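Hypothetical protein HI0074 (Haemophilus influenzae, PDB 1JOG) is probably the RNase toxin of a type VII toxin-antitoxin system, neutralised by its cognate antitoxin, and forms an all-helical homodimer. Local coordinates at residues Thr109-Thr112 with Glu116-Met119; Gln48-Val53 with Arg103-Ile108; Asn29-Asp32 with Val38-Thr41. All coordinates share one frame; numbering follows the deposited sequence.

Contact 1: Thr109-Thr112 with Glu116-Met119; sequences TSHT and EKAM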
# COMPACT_ATOMS: atom_id res chain seq x y z
N THR A 109 5.89 -4.61 3.59
CA THR A 109 5.10 -4.62 2.36
C THR A 109 5.60 -3.55 1.39
O THR A 109 5.31 -3.66 0.20
CB THR A 109 3.62 -4.42 2.61
OG1 THR A 109 3.40 -3.13 3.14
CG2 THR A 109 3.10 -5.48 3.56
N SER A 110 6.32 -2.52 1.87
CA SER A 110 6.88 -1.50 0.94
C SER A 110 7.99 -2.14 0.11
O SER A 110 8.49 -1.54 -0.86
CB SER A 110 7.49 -0.27 1.65
OG SER A 110 8.67 -0.59 2.44
N HIS A 111 8.40 -3.36 0.48
CA HIS A 111 9.44 -4.06 -0.31
C HIS A 111 8.81 -5.04 -1.28
O HIS A 111 9.50 -5.71 -2.05
CB HIS A 111 10.43 -4.80 0.59
CG HIS A 111 11.17 -3.88 1.49
ND1 HIS A 111 11.09 -2.52 1.36
CD2 HIS A 111 11.94 -4.12 2.57
CE1 HIS A 111 11.78 -1.94 2.33
NE2 HIS A 111 12.31 -2.89 3.08
N THR A 112 7.49 -5.09 -1.26
CA THR A 112 6.75 -6.02 -2.09
C THR A 112 6.91 -5.91 -3.64
O THR A 112 6.34 -6.73 -4.39
CB THR A 112 5.25 -6.06 -1.53
OG1 THR A 112 5.16 -7.27 -0.77
CG2 THR A 112 4.16 -6.07 -2.60
N GLU A 116 9.34 -12.14 -4.94
CA GLU A 116 9.57 -13.17 -3.94
C GLU A 116 9.15 -12.68 -2.57
O GLU A 116 8.61 -13.43 -1.78
CB GLU A 116 11.07 -13.56 -3.87
CG GLU A 116 11.55 -14.37 -5.07
CD GLU A 116 10.58 -15.49 -5.40
OE1 GLU A 116 10.34 -16.38 -4.53
OE2 GLU A 116 10.07 -15.48 -6.53
N LYS A 117 9.46 -11.43 -2.27
CA LYS A 117 9.08 -10.90 -0.97
C LYS A 117 7.58 -10.81 -0.95
O LYS A 117 6.95 -11.15 0.04
CB LYS A 117 9.73 -9.55 -0.74
CG LYS A 117 11.14 -9.66 -0.15
CD LYS A 117 11.76 -8.22 0.02
CE LYS A 117 13.29 -8.25 0.26
NZ LYS A 117 13.82 -6.85 0.41
N ALA A 118 6.99 -10.48 -2.12
CA ALA A 118 5.56 -10.43 -2.25
C ALA A 118 4.86 -11.78 -2.06
O ALA A 118 3.70 -11.82 -1.57
CB ALA A 118 5.17 -9.81 -3.63
N MSE A 119 5.49 -12.86 -2.53
CA MSE A 119 4.88 -14.22 -2.41
C MSE A 119 4.94 -14.61 -0.92
O MSE A 119 4.03 -15.22 -0.34
CB MSE A 119 5.73 -15.28 -3.17
CG MSE A 119 5.70 -15.19 -4.74
SE MSE A 119 3.93 -15.10 -5.46
CE MSE A 119 2.96 -16.54 -4.66

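Contact 2: Gln48-Val53 with Arg103-Ile108; sequences QKFEFV and RDMRNI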
# COMPACT_ATOMS: atom_id res chain seq x y z
N GLN A 48 -2.23 -5.21 -0.56
CA GLN A 48 -2.73 -3.87 -0.27
C GLN A 48 -3.94 -3.99 0.63
O GLN A 48 -4.16 -3.16 1.50
CB GLN A 48 -3.17 -3.20 -1.58
CG GLN A 48 -3.74 -1.82 -1.30
CD GLN A 48 -2.71 -0.77 -1.39
OE1 GLN A 48 -1.51 -0.98 -1.08
NE2 GLN A 48 -3.15 0.42 -1.80
N LYS A 49 -4.75 -5.01 0.35
CA LYS A 49 -5.93 -5.23 1.07
C LYS A 49 -5.57 -5.75 2.43
O LYS A 49 -6.25 -5.44 3.37
CB LYS A 49 -6.84 -6.18 0.32
CG LYS A 49 -7.58 -5.45 -0.77
CD LYS A 49 -8.45 -6.40 -1.57
CE LYS A 49 -9.34 -5.64 -2.49
NZ LYS A 49 -10.52 -6.58 -2.91
N PHE A 50 -4.50 -6.54 2.54
CA PHE A 50 -4.07 -7.03 3.85
C PHE A 50 -3.69 -5.82 4.78
O PHE A 50 -4.00 -5.78 5.96
CB PHE A 50 -2.91 -7.99 3.69
CG PHE A 50 -2.02 -8.05 4.87
CD1 PHE A 50 -0.83 -7.34 4.89
CD2 PHE A 50 -2.45 -8.67 6.03
CE1 PHE A 50 -0.02 -7.21 6.07
CE2 PHE A 50 -1.67 -8.56 7.21
CZ PHE A 50 -0.46 -7.83 7.22
N GLU A 51 -3.04 -4.84 4.18
CA GLU A 51 -2.62 -3.67 4.88
C GLU A 51 -3.89 -2.94 5.38
O GLU A 51 -3.90 -2.47 6.51
CB GLU A 51 -1.78 -2.77 3.96
CG GLU A 51 -0.48 -3.41 3.45
CD GLU A 51 0.18 -2.50 2.42
OE1 GLU A 51 1.04 -2.94 1.65
OE2 GLU A 51 -0.18 -1.32 2.38
N PHE A 52 -4.96 -2.85 4.57
CA PHE A 52 -6.16 -2.16 5.05
C PHE A 52 -6.74 -2.81 6.28
O PHE A 52 -7.00 -2.11 7.25
CB PHE A 52 -7.27 -2.10 4.00
CG PHE A 52 -6.89 -1.36 2.73
CD1 PHE A 52 -7.39 -1.84 1.46
CD2 PHE A 52 -6.09 -0.22 2.74
CE1 PHE A 52 -7.07 -1.20 0.21
CE2 PHE A 52 -5.72 0.47 1.52
CZ PHE A 52 -6.23 -0.03 0.23
N VAL A 53 -6.95 -4.12 6.27
CA VAL A 53 -7.53 -4.78 7.48
C VAL A 53 -6.65 -4.66 8.75
O VAL A 53 -7.11 -4.38 9.84
CB VAL A 53 -7.83 -6.22 7.17
CG1 VAL A 53 -8.44 -6.95 8.38
CG2 VAL A 53 -8.75 -6.24 5.99
N ARG A 103 2.52 -6.65 12.18
CA ARG A 103 3.16 -5.38 11.94
C ARG A 103 4.53 -5.57 11.20
O ARG A 103 4.83 -4.84 10.27
CB ARG A 103 3.35 -4.64 13.27
CG ARG A 103 3.93 -3.30 12.98
CD ARG A 103 4.01 -2.38 14.17
NE ARG A 103 4.96 -2.87 15.12
CZ ARG A 103 5.45 -2.16 16.11
NH1 ARG A 103 5.06 -0.90 16.27
NH2 ARG A 103 6.30 -2.72 16.96
N ASP A 104 5.41 -6.48 11.67
CA ASP A 104 6.68 -6.72 10.96
C ASP A 104 6.31 -7.01 9.46
O ASP A 104 6.85 -6.41 8.54
CB ASP A 104 7.49 -7.87 11.57
CG ASP A 104 7.87 -7.66 13.10
OD1 ASP A 104 8.15 -6.53 13.63
OD2 ASP A 104 7.91 -8.72 13.78
N MSE A 105 5.31 -7.82 9.25
CA MSE A 105 4.82 -8.08 7.91
C MSE A 105 4.41 -6.71 7.31
O MSE A 105 4.91 -6.28 6.22
CB MSE A 105 3.62 -9.01 8.02
CG MSE A 105 3.26 -9.85 6.83
SE MSE A 105 1.88 -11.08 7.36
CE MSE A 105 0.48 -10.77 6.01
N ARG A 106 3.54 -5.98 8.02
CA ARG A 106 3.15 -4.70 7.44
C ARG A 106 4.28 -3.77 7.07
O ARG A 106 4.20 -3.16 5.99
CB ARG A 106 2.14 -3.90 8.23
CG ARG A 106 1.77 -2.75 7.28
CD ARG A 106 0.72 -1.88 7.70
NE ARG A 106 0.42 -0.86 6.70
CZ ARG A 106 1.33 -0.37 5.86
NH1 ARG A 106 2.60 -0.79 5.87
NH2 ARG A 106 0.98 0.62 5.08
N ASN A 107 5.30 -3.67 7.92
CA ASN A 107 6.49 -2.82 7.70
C ASN A 107 7.42 -3.32 6.60
O ASN A 107 8.44 -2.70 6.42
CB ASN A 107 7.36 -2.71 8.93
CG ASN A 107 6.62 -2.04 10.16
OD1 ASN A 107 5.83 -1.11 9.99
ND2 ASN A 107 6.93 -2.50 11.39
N ILE A 108 7.14 -4.44 5.92
CA ILE A 108 8.00 -4.84 4.80
C ILE A 108 7.19 -4.87 3.50
O ILE A 108 7.73 -5.15 2.43
CB ILE A 108 8.66 -6.25 5.02
CG1 ILE A 108 7.60 -7.34 5.24
CG2 ILE A 108 9.61 -6.12 6.14
CD1 ILE A 108 8.12 -8.64 5.68
O HOH W 1 1.61 1.08 2.01

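Contact 3: Asn29-Asp32 with Val38-Thr41; sequences NWFD and VQDT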
# COMPACT_ATOMS: atom_id res chain seq x y z
N ASN A 29 -7.21 -23.02 -11.30
CA ASN A 29 -7.60 -23.16 -12.69
C ASN A 29 -7.86 -21.82 -13.33
O ASN A 29 -7.57 -21.62 -14.49
CB ASN A 29 -8.89 -23.98 -12.80
CG ASN A 29 -8.62 -25.43 -13.02
OD1 ASN A 29 -7.83 -25.78 -13.92
ND2 ASN A 29 -9.27 -26.28 -12.25
N TRP A 30 -8.45 -20.90 -12.57
CA TRP A 30 -8.78 -19.60 -13.14
C TRP A 30 -7.57 -18.74 -13.14
O TRP A 30 -7.26 -18.17 -14.19
CB TRP A 30 -9.86 -18.91 -12.35
CG TRP A 30 -10.12 -17.58 -12.91
CD1 TRP A 30 -10.88 -17.29 -13.99
CD2 TRP A 30 -9.58 -16.34 -12.45
NE1 TRP A 30 -10.85 -15.97 -14.24
CE2 TRP A 30 -10.07 -15.34 -13.31
CE3 TRP A 30 -8.75 -15.98 -11.40
CZ2 TRP A 30 -9.75 -13.98 -13.14
CZ3 TRP A 30 -8.44 -14.65 -11.22
CH2 TRP A 30 -8.94 -13.66 -12.10
N PHE A 31 -6.89 -18.65 -11.97
CA PHE A 31 -5.65 -17.87 -11.77
C PHE A 31 -4.45 -18.37 -12.64
O PHE A 31 -3.67 -17.56 -13.10
CB PHE A 31 -5.24 -17.89 -10.30
CG PHE A 31 -4.08 -16.97 -9.97
CD1 PHE A 31 -4.29 -15.63 -9.69
CD2 PHE A 31 -2.80 -17.47 -9.85
CE1 PHE A 31 -3.29 -14.83 -9.31
CE2 PHE A 31 -1.77 -16.68 -9.47
CZ PHE A 31 -1.99 -15.35 -9.19
N ASP A 32 -4.32 -19.67 -12.90
CA ASP A 32 -3.17 -20.13 -13.73
C ASP A 32 -3.24 -19.69 -15.23
O ASP A 32 -2.23 -19.64 -15.93
CB ASP A 32 -3.07 -21.66 -13.67
CG ASP A 32 -2.66 -22.17 -12.31
OD1 ASP A 32 -2.83 -23.39 -12.08
OD2 ASP A 32 -2.16 -21.36 -11.49
N VAL A 38 -1.61 -9.94 -14.73
CA VAL A 38 -2.87 -10.05 -13.97
C VAL A 38 -2.55 -10.86 -12.70
O VAL A 38 -2.89 -10.45 -11.60
CB VAL A 38 -3.97 -10.73 -14.82
CG1 VAL A 38 -5.21 -11.15 -13.93
CG2 VAL A 38 -4.41 -9.75 -15.93
N GLN A 39 -1.80 -11.95 -12.83
CA GLN A 39 -1.50 -12.73 -11.66
C GLN A 39 -0.82 -11.92 -10.60
O GLN A 39 -1.22 -12.01 -9.47
CB GLN A 39 -0.60 -13.93 -11.96
CG GLN A 39 -1.31 -15.05 -12.72
CD GLN A 39 -0.40 -16.25 -12.98
OE1 GLN A 39 0.69 -16.09 -13.52
NE2 GLN A 39 -0.84 -17.42 -12.58
N ASP A 40 0.19 -11.12 -10.93
CA ASP A 40 0.87 -10.42 -9.84
C ASP A 40 0.23 -9.11 -9.40
O ASP A 40 0.50 -8.62 -8.28
CB ASP A 40 2.33 -10.20 -10.17
CG ASP A 40 2.57 -9.05 -11.11
OD1 ASP A 40 1.92 -8.97 -12.18
OD2 ASP A 40 3.45 -8.23 -10.78
N THR A 41 -0.60 -8.53 -10.26
CA THR A 41 -1.24 -7.31 -9.86
C THR A 41 -2.21 -7.74 -8.77
O THR A 41 -2.39 -7.04 -7.78
CB THR A 41 -1.99 -6.68 -10.99
OG1 THR A 41 -1.03 -6.04 -11.86
CG2 THR A 41 -3.06 -5.58 -10.44
O HOH W 2 0.39 -20.02 -13.23

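Contact 1: Thr109-Thr112 with Glu116-Met119
H111 and K117 use the same first torsion: each CG lies beside its own backbone N and anti to the carbonyl carbon (chi1 -62° and -86°). This brings the lysine chain against the histidine. The segment 109-112 belongs to the RX(4)HXY motif, between helix 96-106 and helix 115-123, and H111 is probably an active-site residue, as in related toxins. Beyond CG the lysine chain is extended and crosses the histidine obliquely. Its CD rests against H111 CB at 3.7 Å. K117 NZ reaches the imidazole at a slant, 4.0 Å from H111 CD2. It stays 5.0 Å from H111 NE2, so the two nitrogens do not meet. The contact here is van der Waals, and K117 also touches a neighbouring molecule of the crystal.

The buried half is tighter. A118 CB packs 3.4 Å from the carbonyl oxygen of T112. Within 109-112 the backbone bonds to itself, T112 N to T109 O at 3.0 Å. I47 of helix 36-68 touches the side chains of T109, T112 and A118, and F52 of the second subunit packs on T112. T112 OG1 is buried here, 3.5 Å from A118 CA, and has no polar partner in the model.

Contact 2: Gln48-Val53 with Arg103-Ile108
M105, a selenomethionine, sets its terminal methyl on the ring of F50. CE lies 3.3 Å from the F50 ring centroid and only 14° off the ring normal, a CH-pi contact over the middle of one face. The selenium SE stands more obliquely, 4.6 Å from the same centroid, so this is also a Met-aromatic contact. The M105 chain runs straight through chi2 and then bends at chi3 (127°), which turns CE onto the ring. The backbone N of R106 lies at the edge of the F50 ring, near its plane.

The second pair is E51 and R106, whose extended chains cross at about a right angle. R106 has CG anti to the backbone N (chi1 -171°), and the chain stays straight to NE. E51 then lies over one face of the guanidinium. OE2 of E51 is 3.5 Å from R106 NH2 but well out of the guanidinium plane. This salt bridge therefore works by charge alone, without a directed N-H. A water joins the two ends, donating to E51 OE2 at 3.0 Å and accepting a weak bond from R106 NH2 at 3.2 Å.

R106 is probably an active-site residue. Its NE makes a salt bridge with E55, one turn further along helix 36-68, while E51 OE1 is hydrogen-bonded to T109 OG1. The contact thus joins helix 96-106 to the long helix 36-68, with F128 of helix 125-140 meeting the F50 ring edge-to-face and helix 8-26 packing against K49 and V53.

Contact 3: Asn29-Asp32 with Val38-Thr41
NE2 of Q39 is gripped from two directions. It gives a hydrogen to a water at 2.9 Å, and another to the backbone oxygen of F31, also 2.9 Å from NE2. The second bond is weak, since the angle at the hydrogen is only 127°. The water in turn donates a weak, long bond to D32 OD2 at 3.4 Å. The amide of Q39 is thereby tied to F31 and D32 of 29-32, directly at F31 and through water at D32. D32 OD2 itself stays 4.3 Å from Q39 NE2, so the water makes the link.

The apolar part of the same glutamine lies on the F31 ring. CG of Q39 stands over one face, 3.8 Å from the F31 ring centroid and shifted toward the rim, a CH-pi contact. At the rim, CZ of F31 comes within 3.4 Å of Q39 CB. The glutamine chain is extended beyond CG (chi2 -179°), and this carries NE2 along the ring, past CE2, to the carbonyl. The amide plane is tilted 42° from the ring plane. One side chain thus serves both an aromatic face and a backbone carbonyl.

This is a surface contact, packing away from the annotated sites. It joins helix 28-31 to the start of helix 36-68 across the short connection between them. Q34, in the connection, is hydrogen-bonded through NE2 to W30 O. L42, further along the long helix, packs against both W30 and F31. W30 also packs on V38 of the second subunit, which places this end of helix 36-68, and the short helix beside it, at the dimer interface.

In the fold
Along the chain contact 3 comes first, then contact 2, then contact 1, each closing before the next opens. Contacts 2 and 3 share helix 36-68, which supplies 48-53 to contact 2 and 38-41 to contact 3. Contacts 1 and 2 have centres about 10 Å apart and touch, through T109 and E51. Together they hold seven of the eight residues of the RX(4)HXY motif, all but Y113, and its R106 and H111 are the probable active-site residues. Contact 3 lies apart, its centre about 17 Å from that of contact 1 and about 21 Å from that of contact 2. All three reach the second subunit, so both the motif region and the 29-41 region lie near the dimer interface.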